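Local structure of myosin-I heavy chain (Dictyostelium discoideum, 5EJY) at residues K57-I62 and R102-C107; F63-H68 and V88-T93; E249-I254 and S269-L274; C414-E419 and K425-A430; N437-D440 and K445-E448. The protein is an actin-based class VII motor with ATPase activity that works early in phagocytosis and in adhesion, its tail carrying a MyTH4-FERM region. One frame throughout, in Å; residues are numbered along the deposited sequence.

Contact 1 (K57-I62 and R102-C107)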
# COMPACT_ATOMS: atom_id res chain seq x y z
N LYS A 57 3.94 31.73 13.42
CA LYS A 57 5.21 31.32 14.02
C LYS A 57 5.81 30.12 13.30
O LYS A 57 7.01 30.06 13.05
CB LYS A 57 5.02 30.98 15.51
CG LYS A 57 6.30 30.50 16.17
CD LYS A 57 6.07 30.03 17.62
CE LYS A 57 5.33 28.69 17.68
NZ LYS A 57 6.19 27.52 17.30
N VAL A 58 4.97 29.14 12.99
CA VAL A 58 5.43 27.95 12.29
C VAL A 58 5.91 28.28 10.86
O VAL A 58 6.88 27.69 10.38
CB VAL A 58 4.32 26.88 12.24
CG1 VAL A 58 4.72 25.73 11.30
CG2 VAL A 58 4.04 26.35 13.66
N ALA A 59 5.24 29.20 10.19
CA ALA A 59 5.66 29.59 8.84
C ALA A 59 7.08 30.12 8.86
O ALA A 59 7.89 29.82 7.98
CB ALA A 59 4.71 30.63 8.26
N VAL A 60 7.39 30.92 9.87
CA VAL A 60 8.74 31.44 10.06
C VAL A 60 9.74 30.31 10.31
O VAL A 60 10.84 30.33 9.78
CB VAL A 60 8.81 32.48 11.20
CG1 VAL A 60 10.25 32.81 11.53
CG2 VAL A 60 8.02 33.75 10.81
N GLU A 61 9.35 29.31 11.11
CA GLU A 61 10.21 28.16 11.37
C GLU A 61 10.43 27.34 10.09
O GLU A 61 11.52 26.83 9.84
CB GLU A 61 9.60 27.25 12.44
CG GLU A 61 9.49 27.89 13.81
CD GLU A 61 8.77 27.00 14.81
OE1 GLU A 61 8.13 26.01 14.40
OE2 GLU A 61 8.83 27.31 16.02
N ILE A 62 9.38 27.19 9.30
CA ILE A 62 9.47 26.46 8.04
C ILE A 62 10.54 27.11 7.15
O ILE A 62 11.36 26.43 6.53
CB ILE A 62 8.10 26.41 7.33
CG1 ILE A 62 7.21 25.37 8.01
CG2 ILE A 62 8.29 26.14 5.81
CD1 ILE A 62 5.73 25.40 7.61
N ARG A 102 -0.24 25.28 3.45
CA ARG A 102 0.29 24.72 2.21
C ARG A 102 0.73 25.82 1.26
O ARG A 102 1.83 25.74 0.67
CB ARG A 102 -0.75 23.81 1.54
CG ARG A 102 -1.02 22.55 2.35
CD ARG A 102 -2.08 21.69 1.73
NE ARG A 102 -2.27 20.46 2.50
CZ ARG A 102 -3.11 19.49 2.17
NH1 ARG A 102 -3.82 19.60 1.06
NH2 ARG A 102 -3.22 18.40 2.92
N ASP A 103 -0.11 26.84 1.10
CA ASP A 103 0.25 27.90 0.14
C ASP A 103 1.45 28.69 0.63
O ASP A 103 2.33 29.06 -0.16
CB ASP A 103 -0.94 28.81 -0.17
CG ASP A 103 -2.01 28.11 -1.00
OD1 ASP A 103 -1.73 27.02 -1.56
OD2 ASP A 103 -3.12 28.65 -1.10
N GLU A 104 1.52 28.90 1.94
CA GLU A 104 2.70 29.48 2.57
C GLU A 104 3.98 28.77 2.13
O GLU A 104 4.93 29.41 1.65
CB GLU A 104 2.58 29.43 4.09
CG GLU A 104 3.82 29.90 4.83
CD GLU A 104 3.94 31.41 4.90
OE1 GLU A 104 2.89 32.09 4.95
OE2 GLU A 104 5.08 31.92 4.89
N ILE A 105 4.01 27.45 2.31
CA ILE A 105 5.15 26.64 1.92
C ILE A 105 5.49 26.81 0.45
O ILE A 105 6.65 27.03 0.09
CB ILE A 105 4.93 25.13 2.26
CG1 ILE A 105 4.82 24.94 3.78
CG2 ILE A 105 6.05 24.26 1.67
CD1 ILE A 105 4.02 23.68 4.17
N TYR A 106 4.49 26.71 -0.43
CA TYR A 106 4.79 26.83 -1.85
C TYR A 106 5.34 28.22 -2.20
O TYR A 106 6.23 28.33 -3.03
CB TYR A 106 3.56 26.53 -2.70
CG TYR A 106 3.36 25.06 -3.00
CD1 TYR A 106 4.05 24.45 -4.04
CD2 TYR A 106 2.49 24.28 -2.24
CE1 TYR A 106 3.87 23.10 -4.33
CE2 TYR A 106 2.30 22.92 -2.53
CZ TYR A 106 2.99 22.35 -3.57
OH TYR A 106 2.82 21.01 -3.88
N CYS A 107 4.81 29.26 -1.57
CA CYS A 107 5.28 30.62 -1.84
C CYS A 107 6.72 30.80 -1.41
O CYS A 107 7.48 31.50 -2.07
CB CYS A 107 4.40 31.67 -1.14
SG CYS A 107 2.81 31.91 -1.90
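The methyl group of A59 rests over the flat of the E104 carboxylate, with A59 CB 3.5 Å from E104 CD and 3.6 Å from E104 CG. CG of E104 stands anti to the backbone N (chi1 175°) and the chain then bends at chi2 (80°), which lays the acid group along the flank of the helix bearing A59. The small alanine methyl lets the carboxylate come close to helix 53-70, the CA atoms of A59 and E104 being 6.9 Å apart. The acid is buried but richly supplied with donors: OE1 is bound by L48 N and H50 NE2, and OE2 by L47 N and Q108 NE2. Q108 NE2 also reaches A59 O. Such a setting would be expected to stabilise the ionised carboxylate. A glutamine in place of E104 would probably leave at least one of these donors facing an amide NH2, its acceptor lost.

Farther along, I62 and I105 meet through methyl and methylene groups, I62 CD1 4.0 Å from I105 CG1. The two side chains cross at about a right angle. In each the CG1 branch is anti to the carbonyl carbon; for I62 this sends CD1 across to the middle of the I105 chain.

Both pairs lie within the helical MyTH4 domain, where helix 53-70 packs on helix 102-112. Helix 81-97 continues the apolar layer, F90 touching I62 and I91 touching I105, while helix 119-133 meets I105 through T132 and helix 16-23 packs against C107.

Contact 2 (F63-H68 and V88-T93)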
# COMPACT_ATOMS: atom_id res chain seq x y z
N PHE A 63 10.54 28.43 7.10
CA PHE A 63 11.52 29.12 6.27
C PHE A 63 12.94 28.82 6.74
O PHE A 63 13.83 28.57 5.93
CB PHE A 63 11.27 30.63 6.22
CG PHE A 63 12.07 31.32 5.14
CD1 PHE A 63 11.64 31.31 3.83
CD2 PHE A 63 13.28 31.93 5.43
CE1 PHE A 63 12.39 31.93 2.82
CE2 PHE A 63 14.03 32.55 4.44
CZ PHE A 63 13.58 32.55 3.14
N SER A 64 13.15 28.83 8.05
CA SER A 64 14.44 28.41 8.59
C SER A 64 14.82 26.99 8.16
O SER A 64 15.98 26.72 7.87
CB SER A 64 14.47 28.54 10.11
OG SER A 64 14.15 29.87 10.50
N LYS A 65 13.84 26.09 8.12
CA LYS A 65 14.10 24.72 7.67
C LYS A 65 14.46 24.67 6.18
O LYS A 65 15.34 23.90 5.77
CB LYS A 65 12.91 23.79 7.93
CG LYS A 65 12.45 23.72 9.38
CD LYS A 65 13.53 23.24 10.32
CE LYS A 65 12.95 23.03 11.72
NZ LYS A 65 13.99 22.90 12.77
N VAL A 66 13.78 25.49 5.37
CA VAL A 66 14.12 25.63 3.96
C VAL A 66 15.58 26.08 3.81
O VAL A 66 16.37 25.45 3.10
CB VAL A 66 13.19 26.65 3.25
CG1 VAL A 66 13.67 26.93 1.82
CG2 VAL A 66 11.73 26.15 3.25
N LEU A 67 15.94 27.16 4.48
CA LEU A 67 17.32 27.65 4.44
C LEU A 67 18.29 26.55 4.86
O LEU A 67 19.33 26.36 4.23
CB LEU A 67 17.48 28.86 5.35
CG LEU A 67 16.78 30.13 4.87
CD1 LEU A 67 16.92 31.25 5.89
CD2 LEU A 67 17.35 30.54 3.53
N HIS A 68 17.94 25.84 5.93
CA HIS A 68 18.80 24.77 6.42
C HIS A 68 19.03 23.68 5.37
O HIS A 68 20.16 23.20 5.22
CB HIS A 68 18.23 24.15 7.69
CG HIS A 68 19.16 23.21 8.37
ND1 HIS A 68 19.19 21.86 8.09
CD2 HIS A 68 20.11 23.41 9.32
CE1 HIS A 68 20.11 21.27 8.84
NE2 HIS A 68 20.68 22.20 9.59
N VAL A 88 13.18 18.59 5.95
CA VAL A 88 12.14 18.26 4.96
C VAL A 88 10.91 17.64 5.63
O VAL A 88 9.77 18.03 5.36
CB VAL A 88 12.68 17.33 3.85
CG1 VAL A 88 11.58 16.93 2.89
CG2 VAL A 88 13.81 18.02 3.10
N LYS A 89 11.14 16.68 6.52
CA LYS A 89 10.07 16.04 7.26
C LYS A 89 9.26 17.06 8.05
O LYS A 89 8.03 16.98 8.13
CB LYS A 89 10.65 14.99 8.22
CG LYS A 89 11.26 13.78 7.54
CD LYS A 89 10.20 12.94 6.85
CE LYS A 89 10.77 11.63 6.32
NZ LYS A 89 10.93 10.58 7.36
N PHE A 90 9.94 18.02 8.66
CA PHE A 90 9.25 19.04 9.42
C PHE A 90 8.28 19.82 8.52
O PHE A 90 7.09 19.96 8.83
CB PHE A 90 10.27 19.99 10.06
CG PHE A 90 9.63 21.09 10.87
CD1 PHE A 90 9.38 20.91 12.22
CD2 PHE A 90 9.29 22.29 10.28
CE1 PHE A 90 8.79 21.92 12.97
CE2 PHE A 90 8.70 23.30 11.02
CZ PHE A 90 8.46 23.12 12.36
N ILE A 91 8.81 20.33 7.42
CA ILE A 91 8.02 21.07 6.44
C ILE A 91 6.80 20.30 5.94
O ILE A 91 5.68 20.82 5.96
CB ILE A 91 8.89 21.47 5.23
CG1 ILE A 91 10.02 22.39 5.68
CG2 ILE A 91 8.04 22.16 4.16
CD1 ILE A 91 11.01 22.71 4.61
N LEU A 92 7.02 19.07 5.49
CA LEU A 92 5.96 18.27 4.88
C LEU A 92 4.93 17.82 5.91
O LEU A 92 3.75 17.68 5.59
CB LEU A 92 6.55 17.06 4.16
CG LEU A 92 7.51 17.36 3.03
CD1 LEU A 92 7.96 16.04 2.38
CD2 LEU A 92 6.86 18.29 2.02
N THR A 93 5.37 17.57 7.13
CA THR A 93 4.43 17.15 8.18
C THR A 93 3.48 18.29 8.50
O THR A 93 2.26 18.10 8.61
CB THR A 93 5.16 16.70 9.47
OG1 THR A 93 6.10 15.66 9.14
CG2 THR A 93 4.18 16.16 10.50
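K65 and F90 face each other across an antiparallel helix pair of the MyTH4 domain, in which segments 63-68 and 88-93 run at 144° with their axes 9.3 Å apart at closest approach. The buried side is tightly packed. There V66 CG2 abuts I91 CD1 at 3.8 Å, the two side chains crossing at about a right angle, and the root of the lysine closes the same group, K65 CB lying 3.9 Å from I91 CG1. I62, one turn earlier on helix 53-70, and L128 of helix 119-133 extend this apolar layer.

The methylenes of K65 pack just as closely on F90. The lysine chain, bent at chi2 (-60°), climbs over one face of the ring, and its CE makes a CH-pi contact 4.0 Å from the ring centroid. Only the ammonium end, beyond the ring, forms the loose, outward part: NZ is 5.2 Å from the centroid, at most a weak cation-pi attraction, and it is hydrogen-bonded to a polyethylene glycol probably taken up from the crystallisation liquor. The aliphatic part of the lysine thus does most of the covering, its nearest approach to the phenylalanine being K65 CG to F90 CD2, at 3.6 Å.

Contact 3 (E249-I254 and S269-L274)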
# COMPACT_ATOMS: atom_id res chain seq x y z
N GLU A 249 -0.35 -5.63 2.99
CA GLU A 249 0.82 -5.38 3.82
C GLU A 249 0.94 -6.48 4.87
O GLU A 249 -0.05 -6.97 5.41
CB GLU A 249 0.77 -4.00 4.48
CG GLU A 249 -0.48 -3.70 5.23
CD GLU A 249 -0.48 -2.31 5.86
OE1 GLU A 249 -0.46 -2.24 7.09
OE2 GLU A 249 -0.51 -1.30 5.12
N SER A 250 2.18 -6.87 5.14
CA SER A 250 2.44 -7.92 6.12
C SER A 250 3.52 -7.45 7.08
O SER A 250 4.67 -7.26 6.69
CB SER A 250 2.87 -9.20 5.42
OG SER A 250 3.17 -10.22 6.36
N PHE A 251 3.14 -7.25 8.34
CA PHE A 251 4.08 -6.85 9.37
C PHE A 251 4.26 -8.01 10.32
O PHE A 251 3.32 -8.38 11.03
CB PHE A 251 3.55 -5.65 10.15
CG PHE A 251 3.67 -4.35 9.44
CD1 PHE A 251 4.81 -3.59 9.57
CD2 PHE A 251 2.62 -3.86 8.68
CE1 PHE A 251 4.92 -2.37 8.93
CE2 PHE A 251 2.72 -2.65 8.03
CZ PHE A 251 3.87 -1.90 8.15
N ASN A 252 5.45 -8.59 10.33
CA ASN A 252 5.74 -9.71 11.21
C ASN A 252 4.65 -10.77 11.13
O ASN A 252 4.19 -11.29 12.15
CB ASN A 252 5.91 -9.22 12.65
CG ASN A 252 7.08 -8.27 12.81
OD1 ASN A 252 8.15 -8.47 12.22
ND2 ASN A 252 6.90 -7.22 13.61
N GLY A 253 4.21 -11.05 9.91
CA GLY A 253 3.26 -12.13 9.66
C GLY A 253 1.80 -11.73 9.74
O GLY A 253 0.93 -12.47 9.30
N ILE A 254 1.53 -10.56 10.31
CA ILE A 254 0.15 -10.08 10.40
C ILE A 254 -0.22 -9.32 9.13
O ILE A 254 0.39 -8.31 8.82
CB ILE A 254 -0.04 -9.14 11.61
CG1 ILE A 254 0.47 -9.81 12.90
CG2 ILE A 254 -1.49 -8.70 11.74
CD1 ILE A 254 -0.10 -11.19 13.14
N SER A 269 5.97 4.64 4.45
CA SER A 269 6.03 5.60 5.56
C SER A 269 5.67 4.94 6.89
O SER A 269 6.31 5.18 7.91
CB SER A 269 5.09 6.78 5.30
OG SER A 269 5.42 7.41 4.08
N LYS A 270 4.62 4.12 6.87
CA LYS A 270 4.19 3.42 8.09
C LYS A 270 5.25 2.47 8.61
O LYS A 270 5.44 2.31 9.83
CB LYS A 270 2.89 2.65 7.85
CG LYS A 270 1.69 3.52 7.58
CD LYS A 270 0.41 2.86 8.08
CE LYS A 270 0.37 1.38 7.77
NZ LYS A 270 -0.98 0.79 8.04
N VAL A 271 5.94 1.81 7.68
CA VAL A 271 7.03 0.90 8.01
C VAL A 271 8.15 1.64 8.71
O VAL A 271 8.65 1.20 9.75
CB VAL A 271 7.57 0.20 6.75
CG1 VAL A 271 8.85 -0.59 7.07
CG2 VAL A 271 6.50 -0.72 6.17
N GLU A 272 8.52 2.79 8.17
CA GLU A 272 9.53 3.64 8.78
C GLU A 272 9.06 4.11 10.16
O GLU A 272 9.84 4.13 11.11
CB GLU A 272 9.83 4.83 7.87
CG GLU A 272 10.99 5.69 8.33
CD GLU A 272 11.25 6.86 7.39
OE1 GLU A 272 10.54 7.88 7.48
OE2 GLU A 272 12.17 6.75 6.56
N ASN A 273 7.78 4.49 10.27
CA ASN A 273 7.23 4.92 11.56
C ASN A 273 7.32 3.83 12.63
O ASN A 273 7.68 4.09 13.78
CB ASN A 273 5.76 5.36 11.40
CG ASN A 273 5.61 6.64 10.60
OD1 ASN A 273 6.56 7.40 10.47
ND2 ASN A 273 4.41 6.88 10.08
N LEU A 274 6.99 2.60 12.25
CA LEU A 274 7.03 1.46 13.17
C LEU A 274 8.47 1.15 13.58
O LEU A 274 8.74 0.87 14.75
CB LEU A 274 6.38 0.22 12.54
CG LEU A 274 6.43 -1.06 13.40
CD1 LEU A 274 5.58 -0.90 14.66
CD2 LEU A 274 5.99 -2.28 12.61
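F251 drives its ring toward V271 and L274 on the helix, and these apolar contacts cover most of the shared surface. The far end of the ring meets the valine, F251 CZ lying 3.5 Å from V271 CG2, while one flank meets the leucine, F251 CD1 lying 3.5 Å from L274 CD2. With its CG anti to the carbonyl carbon (chi1 -77°), F251 extends its ring to the helix, where ring and leucine run past one another in opposite senses. F285 of strand 285-291 touches both F251 and V271, joining the cluster to the sheet.

The polar part is one salt bridge, K270 NZ to E249 OE1 at 3.2 Å. The lysine comes to the syn lone pair of OE1, and its chain crosses that of the glutamate at about a right angle. The carboxyl carbon of E249 lies in the plane of the F251 ring, at its edge, so charge and aromatic ring adjoin.

Strand 249-251 runs nearly parallel to helix segment 269-274, at 9° and 11.1 Å between axes, before a type I' turn from F251 to I254 reverses the chain. This helix-on-sheet packing belongs to the ubiquitin-like lobe of the FERM domain. Chemically, an exposed lysine paired with a buried acid beside hydrophobic side chains would be expected to offset the cost of placing that charge there.

Contact 4 (C414-E419 and K425-A430)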
# COMPACT_ATOMS: atom_id res chain seq x y z
N CYS A 414 -12.52 -14.41 12.67
CA CYS A 414 -13.37 -13.58 13.51
C CYS A 414 -13.64 -14.18 14.88
O CYS A 414 -13.39 -15.36 15.14
CB CYS A 414 -14.72 -13.31 12.84
SG CYS A 414 -14.65 -12.55 11.22
N GLU A 415 -14.20 -13.34 15.75
CA GLU A 415 -14.78 -13.83 16.99
C GLU A 415 -15.99 -12.98 17.33
O GLU A 415 -16.17 -11.89 16.79
CB GLU A 415 -13.74 -13.82 18.11
CG GLU A 415 -13.21 -12.45 18.46
CD GLU A 415 -11.98 -12.53 19.35
OE1 GLU A 415 -11.10 -13.38 19.07
OE2 GLU A 415 -11.88 -11.75 20.32
N HIS A 416 -16.84 -13.48 18.22
CA HIS A 416 -17.99 -12.71 18.64
C HIS A 416 -18.17 -12.84 20.15
O HIS A 416 -17.56 -13.72 20.78
CB HIS A 416 -19.26 -13.14 17.90
CG HIS A 416 -19.88 -14.39 18.43
ND1 HIS A 416 -20.75 -14.39 19.51
CD2 HIS A 416 -19.76 -15.69 18.05
CE1 HIS A 416 -21.13 -15.63 19.76
NE2 HIS A 416 -20.54 -16.44 18.89
N GLN A 417 -18.96 -11.95 20.71
CA GLN A 417 -19.17 -11.92 22.16
C GLN A 417 -20.65 -11.96 22.50
O GLN A 417 -21.06 -11.43 23.52
CB GLN A 417 -18.57 -10.63 22.73
CG GLN A 417 -17.11 -10.43 22.39
CD GLN A 417 -16.51 -9.23 23.09
OE1 GLN A 417 -17.19 -8.23 23.35
NE2 GLN A 417 -15.22 -9.31 23.39
N SER A 418 -21.46 -12.56 21.64
CA SER A 418 -22.90 -12.51 21.85
C SER A 418 -23.35 -13.63 22.76
O SER A 418 -22.79 -14.73 22.73
CB SER A 418 -23.68 -12.61 20.54
OG SER A 418 -25.06 -12.85 20.82
N GLU A 419 -24.38 -13.36 23.56
CA GLU A 419 -24.92 -14.36 24.47
C GLU A 419 -26.22 -14.95 23.93
O GLU A 419 -26.87 -15.75 24.60
CB GLU A 419 -25.14 -13.75 25.86
N LYS A 425 -17.44 -19.00 19.76
CA LYS A 425 -16.85 -17.68 19.92
C LYS A 425 -15.88 -17.38 18.80
O LYS A 425 -15.80 -16.24 18.32
CB LYS A 425 -16.10 -17.58 21.25
CG LYS A 425 -15.00 -16.52 21.23
CD LYS A 425 -14.22 -16.44 22.53
CE LYS A 425 -13.05 -15.47 22.39
NZ LYS A 425 -12.22 -15.39 23.62
N ASN A 426 -15.11 -18.39 18.40
CA ASN A 426 -14.15 -18.23 17.32
C ASN A 426 -14.68 -18.91 16.07
O ASN A 426 -15.06 -20.08 16.10
CB ASN A 426 -12.79 -18.81 17.71
CG ASN A 426 -12.25 -18.21 18.99
OD1 ASN A 426 -11.61 -17.16 18.98
ND2 ASN A 426 -12.52 -18.88 20.11
N PHE A 427 -14.73 -18.17 14.97
CA PHE A 427 -15.22 -18.72 13.73
C PHE A 427 -14.49 -18.06 12.56
O PHE A 427 -13.67 -17.16 12.75
CB PHE A 427 -16.73 -18.50 13.62
CG PHE A 427 -17.15 -17.05 13.72
CD1 PHE A 427 -17.27 -16.43 14.95
CD2 PHE A 427 -17.40 -16.30 12.57
CE1 PHE A 427 -17.65 -15.10 15.05
CE2 PHE A 427 -17.77 -14.97 12.66
CZ PHE A 427 -17.90 -14.36 13.90
N VAL A 428 -14.81 -18.51 11.36
CA VAL A 428 -14.22 -17.95 10.14
C VAL A 428 -15.38 -17.44 9.31
O VAL A 428 -16.43 -18.09 9.24
CB VAL A 428 -13.45 -19.04 9.37
CG1 VAL A 428 -13.15 -18.60 7.93
CG2 VAL A 428 -12.16 -19.41 10.10
N LEU A 429 -15.24 -16.25 8.75
CA LEU A 429 -16.16 -15.84 7.70
C LEU A 429 -15.52 -16.21 6.37
O LEU A 429 -14.41 -15.78 6.06
CB LEU A 429 -16.47 -14.35 7.77
CG LEU A 429 -17.31 -13.91 8.97
CD1 LEU A 429 -17.67 -12.43 8.90
CD2 LEU A 429 -18.58 -14.77 9.06
N ALA A 430 -16.21 -17.03 5.60
CA ALA A 430 -15.74 -17.42 4.28
C ALA A 430 -16.68 -16.79 3.26
O ALA A 430 -17.83 -17.21 3.14
CB ALA A 430 -15.73 -18.94 4.15
O HOH W 1 -10.75 -16.04 16.55
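C414 and F427 form an antiparallel hydrogen-bonded pair, C414 N to F427 O at 3.0 Å and F427 N to C414 O at 3.1 Å; E415 and N426 follow as a non-hydrogen-bonded pair, and H416 N then reaches K425 O at 3.0 Å in the carbonyl plane.

F427 carries most of the side-chain contact. Its CG sits between the backbone N and the carbonyl carbon (chi1 57°), turning the ring back across the neighbouring strand. C414 CB lies over one face, offset toward the rim, 3.5 Å from F427 CE2. The sulfur passes the ring obliquely and lies 3.7 Å from L429 CG, so the cysteine fills the angle between the two apolar residues. At the other end F427 CE1 comes to the edge of the imidazole of H416, near its plane, 3.7 Å from H416 CD2; the two rings are inclined by 46°.

On the opposite face, E415 and N426 run alongside each other in the same direction, their carboxylate and amide planes nearly perpendicular. The K425 ammonium is near this acid without touching it.

This hairpin, strands 410-415 and 426-432, belongs to the C-terminal lobe of the FERM domain, which has the pleckstrin-homology-like fold in this family. H416 is fixed from both sides: S418 N donates in the ring plane to ND1 at 2.9 Å, and NE2 is hydrogen-bonded to Y423 O. That pattern is consistent with a neutral imidazole protonated on NE2, which would hold the ring against rotation.

Contact 5 (N437-D440 and K445-E448)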
# COMPACT_ATOMS: atom_id res chain seq x y z
N ASN A 437 -20.39 -16.79 4.58
CA ASN A 437 -20.51 -18.08 5.24
C ASN A 437 -19.80 -18.16 6.58
O ASN A 437 -18.61 -17.86 6.71
CB ASN A 437 -20.04 -19.18 4.29
CG ASN A 437 -20.73 -19.11 2.95
OD1 ASN A 437 -21.93 -19.34 2.86
ND2 ASN A 437 -19.98 -18.76 1.90
N ILE A 438 -20.55 -18.55 7.60
CA ILE A 438 -19.98 -18.76 8.92
C ILE A 438 -19.48 -20.19 8.98
O ILE A 438 -20.26 -21.14 8.80
CB ILE A 438 -21.02 -18.50 10.04
CG1 ILE A 438 -21.53 -17.06 9.96
CG2 ILE A 438 -20.40 -18.78 11.39
CD1 ILE A 438 -22.79 -16.77 10.81
N TYR A 439 -18.20 -20.34 9.26
CA TYR A 439 -17.53 -21.62 9.20
C TYR A 439 -16.84 -21.89 10.51
O TYR A 439 -16.25 -20.99 11.12
CB TYR A 439 -16.51 -21.59 8.06
CG TYR A 439 -15.64 -22.81 7.92
CD1 TYR A 439 -16.08 -23.92 7.21
CD2 TYR A 439 -14.37 -22.85 8.46
CE1 TYR A 439 -15.29 -25.03 7.05
CE2 TYR A 439 -13.56 -23.95 8.31
CZ TYR A 439 -14.02 -25.04 7.61
OH TYR A 439 -13.23 -26.16 7.45
N ASP A 440 -16.91 -23.13 10.97
CA ASP A 440 -16.27 -23.49 12.22
C ASP A 440 -15.00 -24.28 11.94
O ASP A 440 -15.07 -25.45 11.53
CB ASP A 440 -17.21 -24.33 13.10
CG ASP A 440 -16.63 -24.61 14.46
OD1 ASP A 440 -15.43 -24.32 14.68
OD2 ASP A 440 -17.37 -25.13 15.33
N LYS A 445 -16.85 -27.40 9.48
CA LYS A 445 -18.20 -27.36 8.95
C LYS A 445 -18.74 -25.95 8.82
O LYS A 445 -18.51 -25.10 9.68
CB LYS A 445 -19.14 -28.18 9.85
CG LYS A 445 -18.76 -29.64 9.94
CD LYS A 445 -19.74 -30.43 10.77
CE LYS A 445 -19.37 -31.90 10.81
NZ LYS A 445 -20.41 -32.69 11.53
N MET A 446 -19.47 -25.71 7.73
CA MET A 446 -20.24 -24.49 7.55
C MET A 446 -21.44 -24.51 8.47
O MET A 446 -22.10 -25.54 8.62
CB MET A 446 -20.73 -24.38 6.11
CG MET A 446 -19.63 -24.21 5.07
SD MET A 446 -18.87 -22.58 5.19
CE MET A 446 -17.58 -22.71 3.93
N LEU A 447 -21.73 -23.36 9.08
CA LEU A 447 -22.81 -23.28 10.06
C LEU A 447 -24.01 -22.50 9.54
O LEU A 447 -25.15 -22.81 9.88
CB LEU A 447 -22.31 -22.64 11.35
CG LEU A 447 -21.21 -23.39 12.09
CD1 LEU A 447 -20.85 -22.63 13.35
CD2 LEU A 447 -21.64 -24.82 12.42
N GLU A 448 -23.75 -21.50 8.70
CA GLU A 448 -24.81 -20.63 8.20
C GLU A 448 -24.33 -19.87 6.99
O GLU A 448 -23.15 -19.53 6.89
CB GLU A 448 -25.22 -19.65 9.30
CG GLU A 448 -26.42 -18.80 8.96
CD GLU A 448 -27.12 -18.25 10.21
OE1 GLU A 448 -27.02 -18.90 11.28
OE2 GLU A 448 -27.75 -17.17 10.12
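M446 lays its sulfur against the edge of the Y439 ring, near its plane, with M446 SD 3.7 Å from Y439 CD1, a Met-aromatic contact. The methionine chain bends at chi2 (-70°), which turns SD back over the neighbouring strand, where it also lies 3.7 Å from N437 CB. The other face of the hairpin carries I438, E448 and D440, with I438 and E448 alongside each other. In a separate contact, L447 CD1 comes to 4.0 Å from D440 CB.

Two backbone bonds on I438 set this pattern: I438 N to E448 O at 2.9 Å, and L447 N to I438 O at 2.7 Å, the latter nearly straight. L447 and E448 thus both face I438, a classic beta bulge in the hairpin of strands 435-440 and 445-450, at the edge of a four-stranded antiparallel sheet in the C-terminal FERM lobe. Beyond the bulge Y439 pairs with M446, and D440 N is held by K445 O at 2.8 Å, with a weak return bond from K445 N.

A serine in place of Y439 would probably leave the M446 sulfur without its aromatic partner and open a gap beside V428, which the tyrosine also touches.

Farther out, E448 OE1 is hydrogen-bonded to Y423 OH, N437 ND2 to A430 O on the adjacent strand, and D440 OD1 to A442 N in the loop that closes the hairpin.

In the fold
Along the chain the five contacts fall into two domains. Contacts 1 and 2, centres 9 Å apart, share helix 53-70 in the MyTH4 domain; contact 2 closes first, and contact 1 spans it. Contacts 3, 4 and 5 follow in series in the FERM domain: contact 3 in the ubiquitin-like lobe, contacts 4 and 5 in one four-stranded antiparallel sheet, where strands 426-432 and 435-440 are neighbours and the centres are 10 Å apart. Contact 3 is 26 Å from both contact 2 and contact 4, measured between centres. It meets contact 2 by a salt bridge, K89 NZ to E272 OE1 at 2.7 Å, directly tying the MyTH4 helices to the first FERM lobe.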